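Local structure of response regulator receiver (Brucella melitensis biovar Abortus, 4G97) at residues R6-S18 / S51-L63. The protein probably acts as a phosphorylation-controlled response regulator of the PhyR type, joining a sigma-factor-like domain to a CheY-like receiver domain. Sequence-based numbering, arbitrary orientation.
Sequences RIAPHLPYLRRFS and SDRIGLYRLFCNL
Leu14 of helix 11-18 packs among Leu56, Tyr57 and Phe60 of helix 52-63. The pair belongs to the all-helical sigma2 part of the PhyR sigma-like region. The two helices run in roughly the same direction, crossing at -36° with a closest axis approach of 10.7 Å.

Apolar packing dominates. With CG anti to the backbone N (chi1 178°), the Leu14 side chain reaches helix 52-63, where its two methyls take different partners. CD1 sits squarely over the Tyr57 ring, 3.8 Å from its centroid, a CH-pi contact, and also touches Phe60 CB. CD2 meets Leu56 CG. The two methyl branches of Leu56 also meet residues ahead of helix 11-18: CD2 lies 3.6 Å from His10 CB, and CD1 approaches Ile7 CD1.

Phe17, Tyr57 and Phe60 form an aromatic cluster. The Phe17 and Tyr57 planes are inclined at 47°, so the rings meet obliquely. Cys61 SG lies at the edge of the Phe17 ring, 3.8 Å from CE2. Leu100 and Leu101 of helix 94-104 also pack on Phe17.

Arg53 does two jobs. Its CB sits over one face of the His10 ring in a second CH-pi contact, while the extended chain carries NH2 to Tyr57 OH (3.2 Å), a hydrogen bond tilted out of the guanidinium plane. Glu105 gathers the polar ends here: its backbone O accepts from Arg53 NH2, and its carboxylate bonds Tyr57 OH and forms a salt bridge with Arg16. Arg16 NH2 and Arg53 NH2 are 4.0 Å apart, and the nearby Glu105 carboxylate probably eases the like charges.

At the N-terminal end, Arg6 and Asp52 form a long salt bridge, NE to OD1 3.7 Å. At the far end, Ser18 OG is hydrogen-bonded to Gly28 O and lies 3.1 Å from Phe60 CZ.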
loop_
_atom_site.group_PDB
_atom_site.type_symbol
_atom_site.label_atom_id
_atom_site.label_comp_id
_atom_site.label_asym_id
_atom_site.label_seq_id
_atom_site.Cartn_x
_atom_site.Cartn_y
_atom_site.Cartn_z
ATOM N N ARG A 6 -5.426 -16.191 17.549
ATOM C CA ARG A 6 -6.544 -15.328 17.198
ATOM C C ARG A 6 -6.016 -14.216 16.278
ATOM O O ARG A 6 -6.681 -13.859 15.304
ATOM C CB ARG A 6 -7.201 -14.724 18.459
ATOM C CG ARG A 6 -8.116 -15.712 19.224
ATOM C CD ARG A 6 -9.100 -15.063 20.193
ATOM N NE ARG A 6 -8.476 -14.156 21.160
ATOM C CZ ARG A 6 -8.264 -14.445 22.442
ATOM N NH1 ARG A 6 -8.634 -15.624 22.936
ATOM N NH2 ARG A 6 -7.681 -13.563 23.238
ATOM N N ILE A 7 -4.817 -13.679 16.594
ATOM C CA ILE A 7 -4.217 -12.572 15.851
ATOM C C ILE A 7 -3.317 -12.945 14.663
ATOM O O ILE A 7 -3.290 -12.202 13.676
ATOM C CB ILE A 7 -3.632 -11.454 16.755
ATOM C CG1 ILE A 7 -2.391 -11.893 17.509
ATOM C CG2 ILE A 7 -4.688 -10.815 17.673
ATOM C CD1 ILE A 7 -1.152 -11.274 16.970
ATOM N N ALA A 8 -2.603 -14.096 14.738
ATOM C CA ALA A 8 -1.700 -14.557 13.665
ATOM C C ALA A 8 -2.276 -14.426 12.240
ATOM O O ALA A 8 -1.551 -13.913 11.385
ATOM C CB ALA A 8 -1.216 -15.979 13.919
ATOM N N PRO A 9 -3.561 -14.785 11.946
ATOM C CA PRO A 9 -4.054 -14.623 10.565
ATOM C C PRO A 9 -4.163 -13.187 10.083
ATOM O O PRO A 9 -4.272 -12.973 8.872
ATOM C CB PRO A 9 -5.445 -15.272 10.598
ATOM C CG PRO A 9 -5.449 -16.126 11.801
ATOM C CD PRO A 9 -4.596 -15.420 12.791
ATOM N N HIS A 10 -4.173 -12.212 11.017
ATOM C CA HIS A 10 -4.361 -10.807 10.677
ATOM C C HIS A 10 -3.037 -10.022 10.486
ATOM O O HIS A 10 -3.067 -8.883 10.006
ATOM C CB HIS A 10 -5.308 -10.142 11.705
ATOM C CG HIS A 10 -6.610 -10.882 11.875
ATOM N ND1 HIS A 10 -7.527 -10.980 10.841
ATOM C CD2 HIS A 10 -7.074 -11.586 12.935
ATOM C CE1 HIS A 10 -8.522 -11.722 11.308
ATOM N NE2 HIS A 10 -8.305 -12.090 12.569
ATOM N N LEU A 11 -1.893 -10.628 10.877
ATOM C CA LEU A 11 -0.562 -9.996 10.766
ATOM C C LEU A 11 -0.167 -9.609 9.314
ATOM O O LEU A 11 0.302 -8.485 9.124
ATOM C CB LEU A 11 0.530 -10.853 11.433
ATOM C CG LEU A 11 0.469 -10.990 12.956
ATOM C CD1 LEU A 11 1.495 -12.044 13.434
ATOM C CD2 LEU A 11 0.775 -9.640 13.648
ATOM N N PRO A 12 -0.350 -10.466 8.276
ATOM C CA PRO A 12 0.014 -10.037 6.913
ATOM C C PRO A 12 -0.618 -8.702 6.514
ATOM O O PRO A 12 0.105 -7.792 6.123
ATOM C CB PRO A 12 -0.509 -11.186 6.040
ATOM C CG PRO A 12 -0.370 -12.387 6.934
ATOM C CD PRO A 12 -0.841 -11.863 8.262
ATOM N N TYR A 13 -1.959 -8.561 6.669
ATOM C CA TYR A 13 -2.656 -7.332 6.296
ATOM C C TYR A 13 -2.283 -6.140 7.158
ATOM O O TYR A 13 -2.400 -4.997 6.703
ATOM C CB TYR A 13 -4.186 -7.534 6.222
ATOM C CG TYR A 13 -4.616 -8.403 5.059
ATOM C CD1 TYR A 13 -3.828 -8.513 3.914
ATOM C CD2 TYR A 13 -5.830 -9.083 5.081
ATOM C CE1 TYR A 13 -4.207 -9.318 2.849
ATOM C CE2 TYR A 13 -6.225 -9.887 4.012
ATOM C CZ TYR A 13 -5.403 -10.007 2.903
ATOM O OH TYR A 13 -5.776 -10.769 1.825
ATOM N N LEU A 14 -1.877 -6.388 8.408
ATOM C CA LEU A 14 -1.456 -5.292 9.280
ATOM C C LEU A 14 -0.114 -4.740 8.773
ATOM O O LEU A 14 0.083 -3.528 8.806
ATOM C CB LEU A 14 -1.395 -5.726 10.749
ATOM C CG LEU A 14 -0.923 -4.658 11.761
ATOM C CD1 LEU A 14 -1.962 -3.577 11.964
ATOM C CD2 LEU A 14 -0.528 -5.302 13.098
ATOM N N ARG A 15 0.784 -5.623 8.257
ATOM C CA ARG A 15 2.051 -5.204 7.625
ATOM C C ARG A 15 1.723 -4.393 6.360
ATOM O O ARG A 15 2.361 -3.382 6.135
ATOM C CB ARG A 15 2.936 -6.420 7.259
ATOM C CG ARG A 15 3.547 -7.083 8.485
ATOM C CD ARG A 15 4.554 -8.171 8.178
ATOM N NE ARG A 15 4.794 -8.962 9.387
ATOM C CZ ARG A 15 4.163 -10.095 9.688
ATOM N NH1 ARG A 15 3.319 -10.645 8.826
ATOM N NH2 ARG A 15 4.408 -10.711 10.830
ATOM N N ARG A 16 0.717 -4.814 5.548
ATOM C CA ARG A 16 0.330 -4.061 4.352
ATOM C C ARG A 16 -0.035 -2.619 4.757
ATOM O O ARG A 16 0.506 -1.646 4.196
ATOM C CB ARG A 16 -0.852 -4.726 3.628
ATOM C CG ARG A 16 -1.310 -3.910 2.396
ATOM C CD ARG A 16 -2.548 -4.477 1.725
ATOM N NE ARG A 16 -3.649 -4.599 2.685
ATOM C CZ ARG A 16 -4.699 -5.394 2.541
ATOM N NH1 ARG A 16 -4.839 -6.126 1.447
ATOM N NH2 ARG A 16 -5.618 -5.463 3.491
ATOM N N PHE A 17 -0.903 -2.498 5.781
ATOM C CA PHE A 17 -1.332 -1.220 6.329
ATOM C C PHE A 17 -0.119 -0.423 6.859
ATOM O O PHE A 17 0.041 0.739 6.494
ATOM C CB PHE A 17 -2.360 -1.459 7.441
ATOM C CG PHE A 17 -2.822 -0.220 8.170
ATOM C CD1 PHE A 17 -3.562 0.764 7.511
ATOM C CD2 PHE A 17 -2.559 -0.052 9.528
ATOM C CE1 PHE A 17 -3.985 1.908 8.187
ATOM C CE2 PHE A 17 -3.006 1.086 10.205
ATOM C CZ PHE A 17 -3.704 2.063 9.524
ATOM N N SER A 18 0.758 -1.071 7.666
ATOM C CA SER A 18 1.936 -0.436 8.262
ATOM C C SER A 18 2.911 0.101 7.201
ATOM O O SER A 18 3.379 1.219 7.342
ATOM C CB SER A 18 2.642 -1.403 9.192
ATOM O OG SER A 18 3.560 -0.704 10.017
ATOM N N SER A 51 -13.946 -7.300 17.114
ATOM C CA SER A 51 -13.293 -8.473 16.525
ATOM C C SER A 51 -11.803 -8.441 16.831
ATOM O O SER A 51 -11.248 -7.387 17.178
ATOM C CB SER A 51 -13.545 -8.560 15.018
ATOM O OG SER A 51 -12.688 -7.674 14.320
ATOM N N ASP A 52 -11.152 -9.605 16.688
ATOM C CA ASP A 52 -9.728 -9.735 16.922
ATOM C C ASP A 52 -8.933 -8.839 15.943
ATOM O O ASP A 52 -7.975 -8.199 16.371
ATOM C CB ASP A 52 -9.328 -11.213 16.816
ATOM C CG ASP A 52 -9.934 -12.102 17.901
ATOM O OD1 ASP A 52 -10.084 -11.623 19.054
ATOM O OD2 ASP A 52 -10.196 -13.283 17.617
ATOM N N ARG A 53 -9.387 -8.731 14.672
ATOM C CA ARG A 53 -8.740 -7.910 13.626
ATOM C C ARG A 53 -8.751 -6.441 14.006
ATOM O O ARG A 53 -7.699 -5.804 13.992
ATOM C CB ARG A 53 -9.389 -8.111 12.244
ATOM C CG ARG A 53 -8.461 -7.686 11.083
ATOM C CD ARG A 53 -9.106 -7.696 9.698
ATOM N NE ARG A 53 -8.210 -7.070 8.711
ATOM C CZ ARG A 53 -8.602 -6.348 7.666
ATOM N NH1 ARG A 53 -9.899 -6.160 7.426
ATOM N NH2 ARG A 53 -7.699 -5.802 6.850
ATOM N N ILE A 54 -9.944 -5.916 14.388
ATOM C CA ILE A 54 -10.151 -4.538 14.854
ATOM C C ILE A 54 -9.254 -4.255 16.066
ATOM O O ILE A 54 -8.551 -3.248 16.064
ATOM C CB ILE A 54 -11.664 -4.201 15.074
ATOM C CG1 ILE A 54 -12.458 -4.387 13.765
ATOM C CG2 ILE A 54 -11.865 -2.770 15.641
ATOM C CD1 ILE A 54 -14.006 -4.426 13.909
ATOM N N GLY A 55 -9.248 -5.167 17.050
ATOM C CA GLY A 55 -8.401 -5.067 18.242
ATOM C C GLY A 55 -6.909 -5.034 17.926
ATOM O O GLY A 55 -6.142 -4.317 18.586
ATOM N N LEU A 56 -6.482 -5.810 16.904
ATOM C CA LEU A 56 -5.082 -5.821 16.497
ATOM C C LEU A 56 -4.698 -4.471 15.872
ATOM O O LEU A 56 -3.667 -3.920 16.236
ATOM C CB LEU A 56 -4.784 -6.987 15.532
ATOM C CG LEU A 56 -3.341 -7.150 15.016
ATOM C CD1 LEU A 56 -2.349 -7.402 16.156
ATOM C CD2 LEU A 56 -3.236 -8.279 14.013
ATOM N N TYR A 57 -5.529 -3.948 14.945
ATOM C CA TYR A 57 -5.282 -2.673 14.257
ATOM C C TYR A 57 -5.360 -1.493 15.216
ATOM O O TYR A 57 -4.574 -0.545 15.077
ATOM C CB TYR A 57 -6.278 -2.482 13.122
ATOM C CG TYR A 57 -5.874 -3.143 11.826
ATOM C CD1 TYR A 57 -5.957 -4.522 11.668
ATOM C CD2 TYR A 57 -5.414 -2.387 10.749
ATOM C CE1 TYR A 57 -5.619 -5.133 10.461
ATOM C CE2 TYR A 57 -5.080 -2.984 9.539
ATOM C CZ TYR A 57 -5.213 -4.352 9.388
ATOM O OH TYR A 57 -4.908 -4.937 8.188
ATOM N N ARG A 58 -6.300 -1.563 16.201
ATOM C CA ARG A 58 -6.481 -0.566 17.277
ATOM C C ARG A 58 -5.219 -0.483 18.143
ATOM O O ARG A 58 -4.713 0.608 18.402
ATOM C CB ARG A 58 -7.719 -0.914 18.140
ATOM C CG ARG A 58 -8.065 0.176 19.137
ATOM C CD ARG A 58 -9.413 -0.064 19.749
ATOM N NE ARG A 58 -9.554 0.708 20.980
ATOM C CZ ARG A 58 -10.545 0.560 21.849
ATOM N NH1 ARG A 58 -11.502 -0.340 21.632
ATOM N NH2 ARG A 58 -10.588 1.304 22.946
ATOM N N LEU A 59 -4.683 -1.644 18.556
ATOM C CA LEU A 59 -3.437 -1.712 19.316
ATOM C C LEU A 59 -2.318 -1.090 18.491
ATOM O O LEU A 59 -1.582 -0.244 19.009
ATOM C CB LEU A 59 -3.111 -3.173 19.649
ATOM C CG LEU A 59 -1.794 -3.471 20.364
ATOM C CD1 LEU A 59 -1.725 -2.784 21.718
ATOM C CD2 LEU A 59 -1.641 -4.967 20.556
ATOM N N PHE A 60 -2.198 -1.484 17.193
ATOM C CA PHE A 60 -1.179 -0.904 16.310
ATOM C C PHE A 60 -1.313 0.626 16.267
ATOM O O PHE A 60 -0.329 1.315 16.517
ATOM C CB PHE A 60 -1.255 -1.505 14.890
ATOM C CG PHE A 60 -0.249 -0.893 13.941
ATOM C CD1 PHE A 60 -0.553 0.265 13.229
ATOM C CD2 PHE A 60 1.028 -1.438 13.806
ATOM C CE1 PHE A 60 0.390 0.856 12.393
ATOM C CE2 PHE A 60 1.961 -0.861 12.950
ATOM C CZ PHE A 60 1.640 0.291 12.260
ATOM N N CYS A 61 -2.510 1.148 15.932
ATOM C CA CYS A 61 -2.757 2.595 15.859
ATOM C C CYS A 61 -2.537 3.334 17.190
ATOM O O CYS A 61 -2.030 4.450 17.166
ATOM C CB CYS A 61 -4.114 2.916 15.245
ATOM S SG CYS A 61 -4.291 2.398 13.516
ATOM N N ASN A 62 -2.875 2.711 18.344
ATOM C CA ASN A 62 -2.634 3.330 19.664
ATOM C C ASN A 62 -1.136 3.411 19.963
ATOM O O ASN A 62 -0.681 4.431 20.479
ATOM C CB ASN A 62 -3.356 2.587 20.797
ATOM C CG ASN A 62 -4.852 2.706 20.786
ATOM O OD1 ASN A 62 -5.443 3.550 20.098
ATOM N ND2 ASN A 62 -5.501 1.846 21.555
ATOM N N LEU A 63 -0.368 2.361 19.603
ATOM C CA LEU A 63 1.082 2.338 19.786
ATOM C C LEU A 63 1.813 3.299 18.811
ATOM O O LEU A 63 2.906 3.782 19.122
ATOM C CB LEU A 63 1.627 0.903 19.650
ATOM C CG LEU A 63 1.391 -0.053 20.843
ATOM C CD1 LEU A 63 1.622 -1.492 20.440
ATOM C CD2 LEU A 63 2.306 0.274 22.025
#